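Local structure of cytochrome P450 monooxygenase (Rhodococcus sp. ECU0066, 6KBH) at residues A150-M155 with L189-V194; E162-F167 with T411-H416; G230-F235 with M275-I280; K242-P247 with R258-Q263. The protein probably works as a self-sufficient monooxygenase, passing electrons through FMN and a [2Fe-2S] cluster to a heme that activates dioxygen for insertion into a substrate. One frame throughout, in Å; residues are numbered along the deposited sequence.

Contact 1. Residues A150-M155 with L189-V194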
loop_
_atom_site.group_PDB
_atom_site.type_symbol
_atom_site.label_atom_id
_atom_site.label_comp_id
_atom_site.label_asym_id
_atom_site.label_seq_id
_atom_site.Cartn_x
_atom_site.Cartn_y
_atom_site.Cartn_z
ATOM N N ALA A 150 -14.347 -3.609 -0.504
ATOM C CA ALA A 150 -14.591 -4.265 -1.785
ATOM C C ALA A 150 -16.048 -4.142 -2.217
ATOM O O ALA A 150 -16.339 -4.143 -3.419
ATOM C CB ALA A 150 -14.178 -5.735 -1.712
ATOM N N HIS A 151 -16.973 -4.033 -1.260
ATOM C CA HIS A 151 -18.379 -3.856 -1.610
ATOM C C HIS A 151 -18.614 -2.528 -2.321
ATOM O O HIS A 151 -19.444 -2.441 -3.233
ATOM C CB HIS A 151 -19.253 -3.942 -0.360
ATOM C CG HIS A 151 -20.629 -3.383 -0.553
ATOM N ND1 HIS A 151 -21.020 -2.168 -0.031
ATOM C CD2 HIS A 151 -21.700 -3.866 -1.224
ATOM C CE1 HIS A 151 -22.274 -1.931 -0.368
ATOM N NE2 HIS A 151 -22.711 -2.945 -1.093
ATOM N N HIS A 152 -17.894 -1.480 -1.919
ATOM C CA HIS A 152 -18.165 -0.137 -2.419
ATOM C C HIS A 152 -17.507 0.158 -3.762
ATOM O O HIS A 152 -17.791 1.208 -4.347
ATOM C CB HIS A 152 -17.717 0.906 -1.392
ATOM C CG HIS A 152 -18.530 0.909 -0.135
ATOM N ND1 HIS A 152 -19.859 1.271 -0.108
ATOM C CD2 HIS A 152 -18.200 0.601 1.143
ATOM C CE1 HIS A 152 -20.314 1.184 1.128
ATOM N NE2 HIS A 152 -19.326 0.779 1.907
ATOM N N GLU A 153 -16.647 -0.729 -4.265
ATOM C CA GLU A 153 -15.936 -0.439 -5.508
ATOM C C GLU A 153 -16.845 -0.242 -6.720
ATOM O O GLU A 153 -16.506 0.599 -7.571
ATOM C CB GLU A 153 -14.902 -1.538 -5.787
ATOM C CG GLU A 153 -14.008 -1.232 -6.981
ATOM C CD GLU A 153 -12.767 -2.097 -7.029
ATOM O OE1 GLU A 153 -12.505 -2.834 -6.052
ATOM O OE2 GLU A 153 -12.054 -2.046 -8.053
ATOM N N PRO A 154 -17.963 -0.960 -6.887
ATOM C CA PRO A 154 -18.857 -0.624 -8.007
ATOM C C PRO A 154 -19.517 0.735 -7.859
ATOM O O PRO A 154 -19.767 1.401 -8.872
ATOM C CB PRO A 154 -19.894 -1.758 -7.985
ATOM C CG PRO A 154 -19.213 -2.877 -7.284
ATOM C CD PRO A 154 -18.372 -2.220 -6.237
ATOM N N MET A 155 -19.804 1.166 -6.629
ATOM C CA MET A 155 -20.502 2.432 -6.422
ATOM C C MET A 155 -19.655 3.619 -6.867
ATOM O O MET A 155 -20.166 4.554 -7.496
ATOM C CB MET A 155 -20.898 2.569 -4.952
ATOM C CG MET A 155 -21.393 3.949 -4.541
ATOM S SD MET A 155 -20.071 5.047 -3.983
ATOM C CE MET A 155 -19.431 4.138 -2.579
ATOM N N LEU A 189 -21.016 9.740 1.493
ATOM C CA LEU A 189 -22.387 9.485 1.918
ATOM C C LEU A 189 -22.752 8.018 1.722
ATOM O O LEU A 189 -23.367 7.402 2.600
ATOM C CB LEU A 189 -23.346 10.402 1.160
ATOM C CG LEU A 189 -23.177 11.870 1.556
ATOM C CD1 LEU A 189 -23.904 12.774 0.589
ATOM C CD2 LEU A 189 -23.658 12.101 2.979
ATOM N N HIS A 190 -22.347 7.427 0.594
ATOM C CA HIS A 190 -22.627 6.012 0.366
ATOM C C HIS A 190 -21.826 5.123 1.312
ATOM O O HIS A 190 -22.329 4.090 1.772
ATOM C CB HIS A 190 -22.344 5.644 -1.090
ATOM C CG HIS A 190 -23.461 5.983 -2.029
ATOM N ND1 HIS A 190 -24.718 5.428 -1.923
ATOM C CD2 HIS A 190 -23.506 6.812 -3.098
ATOM C CE1 HIS A 190 -25.492 5.907 -2.882
ATOM N NE2 HIS A 190 -24.779 6.748 -3.610
ATOM N N PHE A 191 -20.577 5.495 1.608
ATOM C CA PHE A 191 -19.799 4.740 2.587
ATOM C C PHE A 191 -20.450 4.778 3.960
ATOM O O PHE A 191 -20.363 3.808 4.722
ATOM C CB PHE A 191 -18.372 5.286 2.669
ATOM C CG PHE A 191 -17.549 4.667 3.768
ATOM C CD1 PHE A 191 -16.950 3.430 3.593
ATOM C CD2 PHE A 191 -17.384 5.316 4.980
ATOM C CE1 PHE A 191 -16.197 2.855 4.603
ATOM C CE2 PHE A 191 -16.638 4.745 5.992
ATOM C CZ PHE A 191 -16.044 3.511 5.804
ATOM N N LEU A 192 -21.108 5.887 4.290
ATOM C CA LEU A 192 -21.695 6.060 5.611
ATOM C C LEU A 192 -22.995 5.277 5.756
ATOM O O LEU A 192 -23.391 4.938 6.877
ATOM C CB LEU A 192 -21.923 7.553 5.866
ATOM C CG LEU A 192 -20.774 8.462 6.340
ATOM C CD1 LEU A 192 -20.700 8.517 7.858
ATOM C CD2 LEU A 192 -19.412 8.103 5.760
ATOM N N GLY A 193 -23.663 4.985 4.645
ATOM C CA GLY A 193 -24.896 4.227 4.659
ATOM C C GLY A 193 -26.174 5.039 4.670
ATOM O O GLY A 193 -27.220 4.495 5.047
ATOM N N VAL A 194 -26.130 6.307 4.268
ATOM C CA VAL A 194 -27.286 7.203 4.322
ATOM C C VAL A 194 -28.179 6.922 3.116
ATOM O O VAL A 194 -27.665 6.637 2.024
ATOM C CB VAL A 194 -26.827 8.681 4.390
ATOM C CG1 VAL A 194 -25.894 9.050 3.233
ATOM C CG2 VAL A 194 -28.004 9.650 4.466
#
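His152 and Phe191 make the buried half of this contact. The imidazole lies across the start of the Phe191 side chain: Phe191 CA sits over one face, 4.2 Å from the His152 ring centroid, while NE2 of His152 reaches to within 3.9 Å of Phe191 CD1. The two ring planes are tilted by 54°, so this is an oblique meeting with no real stack. Met155 and His190 pack no less closely, but on the side nearer to solvent, both being partly exposed. The methionine chain folds twice (chi2 -90°, chi3 -61°), which carries CE back to His190 CB at 3.6 Å, and its CG rests 4.2 Å from the centroid of the His190 ring, off-centre. No hydrogen bond joins the two segments. Outside them, His190 also packs on Arg158 and Leu159 of helix 153-164 and on Met199 of helix 199-204, while Phe191, whose side chain comes within about 5 Å of the bound heme, has its ring against Phe144 and against Trp252 of helix 252-262.

Contact 2. Residues E162-F167 with T411-H416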
loop_
_atom_site.group_PDB
_atom_site.type_symbol
_atom_site.label_atom_id
_atom_site.label_comp_id
_atom_site.label_asym_id
_atom_site.label_seq_id
_atom_site.Cartn_x
_atom_site.Cartn_y
_atom_site.Cartn_z
ATOM N N GLU A 162 -20.676 8.744 -14.031
ATOM C CA GLU A 162 -21.855 9.602 -14.117
ATOM C C GLU A 162 -21.481 11.068 -14.279
ATOM O O GLU A 162 -22.216 11.833 -14.916
ATOM C CB GLU A 162 -22.725 9.431 -12.871
ATOM C CG GLU A 162 -23.519 8.144 -12.811
ATOM C CD GLU A 162 -24.542 8.155 -11.690
ATOM O OE1 GLU A 162 -24.608 9.165 -10.958
ATOM O OE2 GLU A 162 -25.275 7.156 -11.538
ATOM N N TYR A 163 -20.346 11.477 -13.714
ATOM C CA TYR A 163 -19.895 12.859 -13.800
ATOM C C TYR A 163 -19.073 13.127 -15.057
ATOM O O TYR A 163 -19.295 14.134 -15.736
ATOM C CB TYR A 163 -19.090 13.222 -12.549
ATOM C CG TYR A 163 -19.943 13.689 -11.390
ATOM C CD1 TYR A 163 -20.463 14.976 -11.364
ATOM C CD2 TYR A 163 -20.234 12.843 -10.327
ATOM C CE1 TYR A 163 -21.245 15.411 -10.311
ATOM C CE2 TYR A 163 -21.014 13.269 -9.266
ATOM C CZ TYR A 163 -21.517 14.554 -9.264
ATOM O OH TYR A 163 -22.295 14.984 -8.213
ATOM N N VAL A 164 -18.128 12.243 -15.390
ATOM C CA VAL A 164 -17.199 12.542 -16.478
ATOM C C VAL A 164 -17.916 12.584 -17.824
ATOM O O VAL A 164 -17.513 13.331 -18.725
ATOM C CB VAL A 164 -16.029 11.536 -16.485
ATOM C CG1 VAL A 164 -16.549 10.145 -16.471
ATOM C CG2 VAL A 164 -15.130 11.737 -17.697
ATOM N N ASP A 165 -18.996 11.820 -17.987
ATOM C CA ASP A 165 -19.683 11.802 -19.272
ATOM C C ASP A 165 -20.567 13.024 -19.502
ATOM O O ASP A 165 -21.108 13.177 -20.602
ATOM C CB ASP A 165 -20.512 10.518 -19.419
ATOM C CG ASP A 165 -21.627 10.408 -18.392
ATOM O OD1 ASP A 165 -21.838 11.359 -17.611
ATOM O OD2 ASP A 165 -22.302 9.358 -18.370
ATOM N N ARG A 166 -20.748 13.884 -18.498
ATOM C CA ARG A 166 -21.481 15.124 -18.730
ATOM C C ARG A 166 -20.637 16.118 -19.515
ATOM O O ARG A 166 -21.155 16.842 -20.372
ATOM C CB ARG A 166 -21.922 15.732 -17.400
ATOM C CG ARG A 166 -22.620 14.753 -16.484
ATOM C CD ARG A 166 -23.215 15.454 -15.280
ATOM N NE ARG A 166 -23.683 14.494 -14.286
ATOM C CZ ARG A 166 -24.386 14.817 -13.207
ATOM N NH1 ARG A 166 -24.707 16.083 -12.975
ATOM N NH2 ARG A 166 -24.768 13.873 -12.359
ATOM N N PHE A 167 -19.335 16.157 -19.237
ATOM C CA PHE A 167 -18.418 17.096 -19.869
ATOM C C PHE A 167 -17.452 16.408 -20.829
ATOM O O PHE A 167 -16.437 16.999 -21.209
ATOM C CB PHE A 167 -17.672 17.890 -18.788
ATOM C CG PHE A 167 -16.941 17.036 -17.773
ATOM C CD1 PHE A 167 -15.973 16.119 -18.155
ATOM C CD2 PHE A 167 -17.236 17.156 -16.425
ATOM C CE1 PHE A 167 -15.313 15.343 -17.212
ATOM C CE2 PHE A 167 -16.583 16.385 -15.479
ATOM C CZ PHE A 167 -15.620 15.482 -15.870
ATOM N N THR A 411 -7.384 8.617 -17.423
ATOM C CA THR A 411 -6.296 8.165 -18.286
ATOM C C THR A 411 -6.788 7.219 -19.369
ATOM O O THR A 411 -6.182 7.145 -20.443
ATOM C CB THR A 411 -5.203 7.485 -17.467
ATOM O OG1 THR A 411 -5.719 6.283 -16.875
ATOM C CG2 THR A 411 -4.691 8.427 -16.391
ATOM N N ARG A 412 -7.864 6.479 -19.104
ATOM C CA ARG A 412 -8.450 5.630 -20.135
ATOM C C ARG A 412 -9.092 6.473 -21.228
ATOM O O ARG A 412 -8.690 6.416 -22.395
ATOM C CB ARG A 412 -9.484 4.689 -19.517
ATOM C CG ARG A 412 -8.897 3.547 -18.716
ATOM C CD ARG A 412 -8.650 2.327 -19.573
ATOM N NE ARG A 412 -8.361 1.159 -18.747
ATOM C CZ ARG A 412 -9.273 0.501 -18.038
ATOM N NH1 ARG A 412 -10.542 0.889 -18.056
ATOM N NH2 ARG A 412 -8.918 -0.550 -17.313
ATOM N N ARG A 413 -10.085 7.280 -20.856
ATOM C CA ARG A 413 -10.930 7.928 -21.849
ATOM C C ARG A 413 -10.257 9.145 -22.476
ATOM O O ARG A 413 -10.358 9.349 -23.690
ATOM C CB ARG A 413 -12.269 8.310 -21.214
ATOM C CG ARG A 413 -13.084 7.099 -20.782
ATOM C CD ARG A 413 -14.275 7.461 -19.911
ATOM N NE ARG A 413 -15.320 8.169 -20.641
ATOM C CZ ARG A 413 -16.524 8.437 -20.144
ATOM N NH1 ARG A 413 -16.842 8.046 -18.918
ATOM N NH2 ARG A 413 -17.415 9.088 -20.878
ATOM N N LEU A 414 -9.567 9.965 -21.682
ATOM C CA LEU A 414 -9.003 11.230 -22.156
ATOM C C LEU A 414 -7.494 11.297 -21.944
ATOM O O LEU A 414 -7.003 12.151 -21.195
ATOM C CB LEU A 414 -9.682 12.414 -21.468
ATOM C CG LEU A 414 -11.197 12.380 -21.260
ATOM C CD1 LEU A 414 -11.714 13.737 -20.821
ATOM C CD2 LEU A 414 -11.871 11.969 -22.542
ATOM N N PRO A 415 -6.719 10.430 -22.607
ATOM C CA PRO A 415 -5.257 10.572 -22.534
ATOM C C PRO A 415 -4.742 11.790 -23.275
ATOM O O PRO A 415 -3.645 12.267 -22.964
ATOM C CB PRO A 415 -4.738 9.276 -23.177
ATOM C CG PRO A 415 -5.934 8.381 -23.306
ATOM C CD PRO A 415 -7.096 9.301 -23.469
ATOM N N HIS A 416 -5.497 12.301 -24.247
ATOM C CA HIS A 416 -5.148 13.491 -25.011
ATOM C C HIS A 416 -5.538 14.784 -24.298
ATOM O O HIS A 416 -5.633 15.842 -24.937
ATOM C CB HIS A 416 -5.803 13.428 -26.392
ATOM C CG HIS A 416 -7.297 13.475 -26.350
ATOM N ND1 HIS A 416 -8.041 12.704 -25.484
ATOM C CD2 HIS A 416 -8.187 14.198 -27.069
ATOM C CE1 HIS A 416 -9.325 12.955 -25.667
ATOM N NE2 HIS A 416 -9.440 13.856 -26.626
#
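Arg413 starts with CG beside its own backbone N (chi1 -65°) and then kinks at chi3 (69°), which sets the guanidinium against Val164; that valine in turn directs CG1 between its backbone N and carbonyl carbon (chi1 52°). CG1 does the touching, nearest to Arg413 NH1 and 4.1 Å from Arg413 CZ; CG2 stands farther off over one face, offset toward the rim. At the edge, Asp165 contributes its CB rather than its acid, 3.7 Å from Arg413 NH2, and the carboxylate turns off, with Asp165 OD2 5.5 Å from that same nitrogen. The acids that do hold the arginine come from outside the two segments: Glu409, one turn back on helix 396-413, bridges to NH1, and Glu450 to NE. An alanine in place of Arg413 is likely to leave Glu409 and Glu450 without their cationic mate and take away part of the packing against Val164. Nearby, Arg166 turns back on its own segment, NE donating to Glu162 O at 3.1 Å. Between the two segments the contact is therefore van der Waals packing of a valine on a charged group, while carboxylates elsewhere probably balance the charge of this buried arginine.

Contact 3. Residues G230-F235 with M275-I280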
loop_
_atom_site.group_PDB
_atom_site.type_symbol
_atom_site.label_atom_id
_atom_site.label_comp_id
_atom_site.label_asym_id
_atom_site.label_seq_id
_atom_site.Cartn_x
_atom_site.Cartn_y
_atom_site.Cartn_z
ATOM N N GLY A 230 -24.881 24.022 11.449
ATOM C CA GLY A 230 -26.051 23.808 12.286
ATOM C C GLY A 230 -27.204 23.170 11.532
ATOM O O GLY A 230 -27.862 22.260 12.046
ATOM N N LYS A 231 -27.474 23.649 10.311
ATOM C CA LYS A 231 -28.465 23.009 9.451
ATOM C C LYS A 231 -28.170 21.530 9.302
ATOM O O LYS A 231 -29.062 20.681 9.419
ATOM C CB LYS A 231 -28.484 23.665 8.068
ATOM C CG LYS A 231 -29.045 25.068 8.005
ATOM C CD LYS A 231 -28.988 25.584 6.574
ATOM C CE LYS A 231 -29.232 27.078 6.505
ATOM N NZ LYS A 231 -30.614 27.425 6.926
ATOM N N PHE A 232 -26.907 21.209 9.058
ATOM C CA PHE A 232 -26.521 19.831 8.803
ATOM C C PHE A 232 -26.579 18.984 10.075
ATOM O O PHE A 232 -26.838 17.775 9.998
ATOM C CB PHE A 232 -25.128 19.828 8.167
ATOM C CG PHE A 232 -24.465 18.490 8.143
ATOM C CD1 PHE A 232 -23.852 17.994 9.274
ATOM C CD2 PHE A 232 -24.443 17.731 6.986
ATOM C CE1 PHE A 232 -23.281 16.766 9.272
ATOM C CE2 PHE A 232 -23.840 16.490 6.978
ATOM C CZ PHE A 232 -23.252 16.011 8.129
ATOM N N TRP A 233 -26.375 19.589 11.250
ATOM C CA TRP A 233 -26.333 18.805 12.483
ATOM C C TRP A 233 -27.699 18.229 12.831
ATOM O O TRP A 233 -27.802 17.066 13.241
ATOM C CB TRP A 233 -25.816 19.664 13.628
ATOM C CG TRP A 233 -25.970 19.041 14.980
ATOM C CD1 TRP A 233 -26.965 19.281 15.880
ATOM C CD2 TRP A 233 -25.093 18.090 15.595
ATOM N NE1 TRP A 233 -26.768 18.533 17.015
ATOM C CE2 TRP A 233 -25.624 17.794 16.866
ATOM C CE3 TRP A 233 -23.912 17.458 15.194
ATOM C CZ2 TRP A 233 -25.017 16.895 17.738
ATOM C CZ3 TRP A 233 -23.309 16.565 16.061
ATOM C CH2 TRP A 233 -23.863 16.292 17.318
ATOM N N GLN A 234 -28.759 19.028 12.696
ATOM C CA GLN A 234 -30.079 18.551 13.089
ATOM C C GLN A 234 -30.765 17.746 11.997
ATOM O O GLN A 234 -31.527 16.827 12.315
ATOM C CB GLN A 234 -30.969 19.722 13.533
ATOM C CG GLN A 234 -31.582 20.559 12.425
ATOM C CD GLN A 234 -32.582 21.571 12.966
ATOM O OE1 GLN A 234 -32.858 21.604 14.166
ATOM N NE2 GLN A 234 -33.125 22.404 12.083
ATOM N N PHE A 235 -30.513 18.048 10.722
ATOM C CA PHE A 235 -31.000 17.157 9.675
ATOM C C PHE A 235 -30.327 15.787 9.785
ATOM O O PHE A 235 -30.998 14.742 9.740
ATOM C CB PHE A 235 -30.792 17.802 8.302
ATOM C CG PHE A 235 -31.383 17.014 7.157
ATOM C CD1 PHE A 235 -32.018 15.800 7.381
ATOM C CD2 PHE A 235 -31.300 17.501 5.847
ATOM C CE1 PHE A 235 -32.538 15.081 6.337
ATOM C CE2 PHE A 235 -31.832 16.799 4.794
ATOM C CZ PHE A 235 -32.451 15.566 5.047
ATOM N N MET A 275 -20.568 11.056 14.677
ATOM C CA MET A 275 -20.008 10.267 13.583
ATOM C C MET A 275 -20.609 10.628 12.233
ATOM O O MET A 275 -19.996 10.343 11.198
ATOM C CB MET A 275 -20.221 8.775 13.840
ATOM C CG MET A 275 -19.268 8.159 14.843
ATOM S SD MET A 275 -19.756 6.475 15.258
ATOM C CE MET A 275 -19.732 5.705 13.640
ATOM N N MET A 276 -21.795 11.239 12.214
ATOM C CA MET A 276 -22.423 11.585 10.944
ATOM C C MET A 276 -21.688 12.735 10.260
ATOM O O MET A 276 -21.378 12.661 9.065
ATOM C CB MET A 276 -23.895 11.930 11.164
ATOM C CG MET A 276 -24.756 11.788 9.917
ATOM S SD MET A 276 -25.140 10.075 9.493
ATOM C CE MET A 276 -26.224 9.636 10.841
ATOM N N MET A 277 -21.403 13.812 10.999
ATOM C CA MET A 277 -20.654 14.922 10.417
ATOM C C MET A 277 -19.170 14.614 10.337
ATOM O O MET A 277 -18.529 14.879 9.314
ATOM C CB MET A 277 -20.860 16.200 11.222
ATOM C CG MET A 277 -20.246 17.420 10.550
ATOM S SD MET A 277 -20.864 18.989 11.178
ATOM C CE MET A 277 -19.401 19.637 11.987
ATOM N N ALA A 278 -18.606 14.079 11.422
ATOM C CA ALA A 278 -17.192 13.730 11.431
ATOM C C ALA A 278 -16.833 12.875 10.226
ATOM O O ALA A 278 -15.744 13.015 9.655
ATOM C CB ALA A 278 -16.842 13.006 12.731
ATOM N N GLY A 279 -17.761 12.015 9.798
ATOM C CA GLY A 279 -17.465 11.083 8.722
ATOM C C GLY A 279 -17.157 11.767 7.403
ATOM O O GLY A 279 -16.146 11.475 6.763
ATOM N N ILE A 280 -18.022 12.689 6.975
ATOM C CA ILE A 280 -17.890 13.246 5.630
ATOM C C ILE A 280 -17.129 14.567 5.588
ATOM O O ILE A 280 -16.861 15.073 4.487
ATOM C CB ILE A 280 -19.266 13.400 4.944
ATOM C CG1 ILE A 280 -20.162 14.369 5.708
ATOM C CG2 ILE A 280 -19.951 12.045 4.806
ATOM C CD1 ILE A 280 -21.473 14.632 5.001
#
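Phe232 meets the opposing helix edge-on, the rim of its ring aimed at backbone as much as at side chains. CZ lies 3.6 Å from Met277 CA and 4.0 Å from Met276 O, and that carbonyl oxygen and Met277 N both fall near the ring plane. CG stands anti to the backbone N of Phe232 (chi1 166°), which sends the ring toward the other helix; the local axes are 10.1 Å apart at closest and run at 126° to one another. Met277 runs along the rim: its SD, 3.7 Å from Phe232 CD1 and 4.6 Å from the ring centroid, makes an oblique Met-aromatic contact. Ile280 reaches out head-on toward Phe232, its CD1 3.6 Å from Phe232 CE2 and oblique to the ring. No hydrogen bond links the two segments, although Trp233 stacks on His273, just before 275-280, and its carbonyl oxygen is hydrogen-bonded to His273 NE2. On the far side Gly279 touches the heme. By position and topology this matches the cytochrome P450 layout in which the long G helix, probably 219-242, passes over the N-terminal part of the heme-flanking helix, here 269-281, which resumes as 284-300.

Contact 4. Residues K242-P247 with R258-Q263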
loop_
_atom_site.group_PDB
_atom_site.type_symbol
_atom_site.label_atom_id
_atom_site.label_comp_id
_atom_site.label_asym_id
_atom_site.label_seq_id
_atom_site.Cartn_x
_atom_site.Cartn_y
_atom_site.Cartn_z
ATOM N N LYS A 242 -33.859 7.788 11.501
ATOM C CA LYS A 242 -34.520 6.994 10.471
ATOM C C LYS A 242 -33.824 5.650 10.279
ATOM O O LYS A 242 -34.473 4.597 10.290
ATOM C CB LYS A 242 -34.568 7.769 9.155
ATOM C CG LYS A 242 -35.105 6.947 7.999
ATOM C CD LYS A 242 -34.795 7.575 6.653
ATOM C CE LYS A 242 -35.825 8.624 6.281
ATOM N NZ LYS A 242 -35.681 9.056 4.862
ATOM N N MET A 243 -32.505 5.665 10.092
ATOM C CA MET A 243 -31.734 4.437 9.945
ATOM C C MET A 243 -31.456 3.759 11.277
ATOM O O MET A 243 -30.792 2.716 11.297
ATOM C CB MET A 243 -30.409 4.720 9.230
ATOM C CG MET A 243 -29.536 5.756 9.925
ATOM S SD MET A 243 -27.912 5.979 9.164
ATOM C CE MET A 243 -28.372 6.715 7.605
ATOM N N ARG A 244 -31.961 4.315 12.379
ATOM C CA ARG A 244 -31.743 3.720 13.689
ATOM C C ARG A 244 -32.362 2.325 13.784
ATOM O O ARG A 244 -31.887 1.494 14.564
ATOM C CB ARG A 244 -32.306 4.636 14.778
ATOM C CG ARG A 244 -31.796 4.371 16.199
ATOM C CD ARG A 244 -30.298 4.589 16.322
ATOM N NE ARG A 244 -29.948 5.905 16.852
ATOM C CZ ARG A 244 -29.454 6.107 18.071
ATOM N NH1 ARG A 244 -29.271 5.079 18.886
ATOM N NH2 ARG A 244 -29.144 7.333 18.471
ATOM N N LYS A 245 -33.384 2.020 12.982
ATOM C CA LYS A 245 -34.106 0.766 13.141
ATOM C C LYS A 245 -33.949 -0.157 11.926
ATOM O O LYS A 245 -34.666 -1.161 11.802
ATOM C CB LYS A 245 -35.569 1.035 13.486
ATOM C CG LYS A 245 -36.378 1.933 12.494
ATOM C CD LYS A 245 -36.443 1.371 11.074
ATOM C CE LYS A 245 -37.013 2.286 9.999
ATOM N NZ LYS A 245 -36.664 1.674 8.672
ATOM N N ASP A 246 -32.997 0.156 11.034
ATOM C CA ASP A 246 -32.481 -0.771 10.021
ATOM C C ASP A 246 -30.972 -0.845 10.246
ATOM O O ASP A 246 -30.190 -0.295 9.456
ATOM C CB ASP A 246 -32.811 -0.319 8.595
ATOM C CG ASP A 246 -32.292 -1.301 7.499
ATOM O OD1 ASP A 246 -31.596 -2.306 7.803
ATOM O OD2 ASP A 246 -32.643 -1.071 6.317
ATOM N N PRO A 247 -30.533 -1.444 11.367
ATOM C CA PRO A 247 -29.086 -1.509 11.618
ATOM C C PRO A 247 -28.365 -2.474 10.697
ATOM O O PRO A 247 -27.220 -2.208 10.316
ATOM C CB PRO A 247 -28.993 -1.950 13.090
ATOM C CG PRO A 247 -30.233 -2.697 13.352
ATOM C CD PRO A 247 -31.306 -2.063 12.471
ATOM N N ARG A 258 -24.875 -1.253 15.345
ATOM C CA ARG A 258 -24.778 -2.584 15.935
ATOM C C ARG A 258 -23.740 -2.636 17.045
ATOM O O ARG A 258 -23.916 -3.382 18.015
ATOM C CB ARG A 258 -24.458 -3.613 14.854
ATOM C CG ARG A 258 -25.115 -3.296 13.534
ATOM C CD ARG A 258 -24.896 -4.383 12.503
ATOM N NE ARG A 258 -25.417 -3.953 11.212
ATOM C CZ ARG A 258 -24.658 -3.683 10.155
ATOM N NH1 ARG A 258 -23.344 -3.820 10.232
ATOM N NH2 ARG A 258 -25.215 -3.280 9.022
ATOM N N VAL A 259 -22.659 -1.861 16.927
ATOM C CA VAL A 259 -21.676 -1.833 18.001
ATOM C C VAL A 259 -22.245 -1.118 19.220
ATOM O O VAL A 259 -21.830 -1.385 20.356
ATOM C CB VAL A 259 -20.357 -1.195 17.520
ATOM C CG1 VAL A 259 -19.982 -1.721 16.144
ATOM C CG2 VAL A 259 -20.457 0.317 17.499
ATOM N N GLN A 260 -23.212 -0.216 19.015
ATOM C CA GLN A 260 -23.882 0.422 20.143
ATOM C C GLN A 260 -24.639 -0.604 20.975
ATOM O O GLN A 260 -24.568 -0.595 22.208
ATOM C CB GLN A 260 -24.829 1.516 19.651
ATOM C CG GLN A 260 -25.380 2.384 20.769
ATOM C CD GLN A 260 -26.361 3.428 20.277
ATOM O OE1 GLN A 260 -26.800 3.393 19.128
ATOM N NE2 GLN A 260 -26.709 4.367 21.148
ATOM N N GLN A 261 -25.370 -1.505 20.320
ATOM C CA GLN A 261 -26.059 -2.544 21.077
ATOM C C GLN A 261 -25.077 -3.553 21.660
ATOM O O GLN A 261 -25.350 -4.145 22.710
ATOM C CB GLN A 261 -27.103 -3.242 20.203
ATOM C CG GLN A 261 -28.274 -2.360 19.737
ATOM C CD GLN A 261 -28.808 -1.381 20.792
ATOM O OE1 GLN A 261 -28.704 -1.607 22.000
ATOM N NE2 GLN A 261 -29.400 -0.289 20.321
ATOM N N GLU A 262 -23.929 -3.753 21.009
ATOM C CA GLU A 262 -22.924 -4.663 21.550
ATOM C C GLU A 262 -22.123 -4.013 22.675
ATOM O O GLU A 262 -21.838 -4.662 23.688
ATOM C CB GLU A 262 -21.999 -5.148 20.433
ATOM C CG GLU A 262 -22.710 -5.953 19.352
ATOM C CD GLU A 262 -21.776 -6.417 18.249
ATOM O OE1 GLU A 262 -20.560 -6.141 18.337
ATOM O OE2 GLU A 262 -22.260 -7.054 17.289
ATOM N N GLN A 263 -21.752 -2.740 22.526
ATOM C CA GLN A 263 -20.982 -2.010 23.536
ATOM C C GLN A 263 -21.647 -0.661 23.783
ATOM O O GLN A 263 -21.214 0.365 23.244
ATOM C CB GLN A 263 -19.526 -1.828 23.104
ATOM C CG GLN A 263 -18.932 -3.000 22.337
ATOM C CD GLN A 263 -17.444 -2.847 22.106
ATOM O OE1 GLN A 263 -16.773 -2.092 22.807
ATOM N NE2 GLN A 263 -16.920 -3.558 21.116
#
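The loop leaving helix 219-242 brings Pro247 up to the side of helix 252-262, its CA 6.2 Å from that of Arg258. The guanidinium of Arg258, on a chain extended from CG to NE, takes the Pro247 carbonyl oxygen at its edge, near its plane. NE donates to Pro247 O at 2.7 Å and NH2 donates to the same atom; both bonds are weak, bent to 121° because one acceptor is shared, and the place of NH2 is the less sure. Nearer its root the Arg258 side chain packs CG on Pro247 CB at 4.1 Å. A leucine in place of Arg258 would probably leave the proline carbonyl without these two donors, and the loop freer to shift. Arg244 crosses Gln260 at about a right angle, NH1 3.0 Å from Gln260 OE1 but badly angled for a hydrogen bond; the salt-bridge partner of Arg244 NH1 is Asp269, at the start of helix 269-281. By position this is the turn between the G and H helices of the P450 fold, held against the H helix by one proline carbonyl and some packing.

Overall arrangement
From the N terminus, contact 1 closes the first loop, joining the start of helix 153-164 to the end of helix 183-192. Before it closes, contact 2 opens at the far end of helix 153-164, so the two cross; contact 2 closes only at the end of helix 396-413, more than 240 residues on. Inside that long loop lies contact 3, and inside contact 3 is contact 4, where the 242-247 loop folds onto helix 252-262. Contact 1 touches contact 3 through Leu192 against Met275 and Gly279, and contact 4 through Val194 on Met243. Together they tie helices 153-164, 183-192, 219-242, 252-262, 269-281 and 396-413 of the heme-containing part to one another.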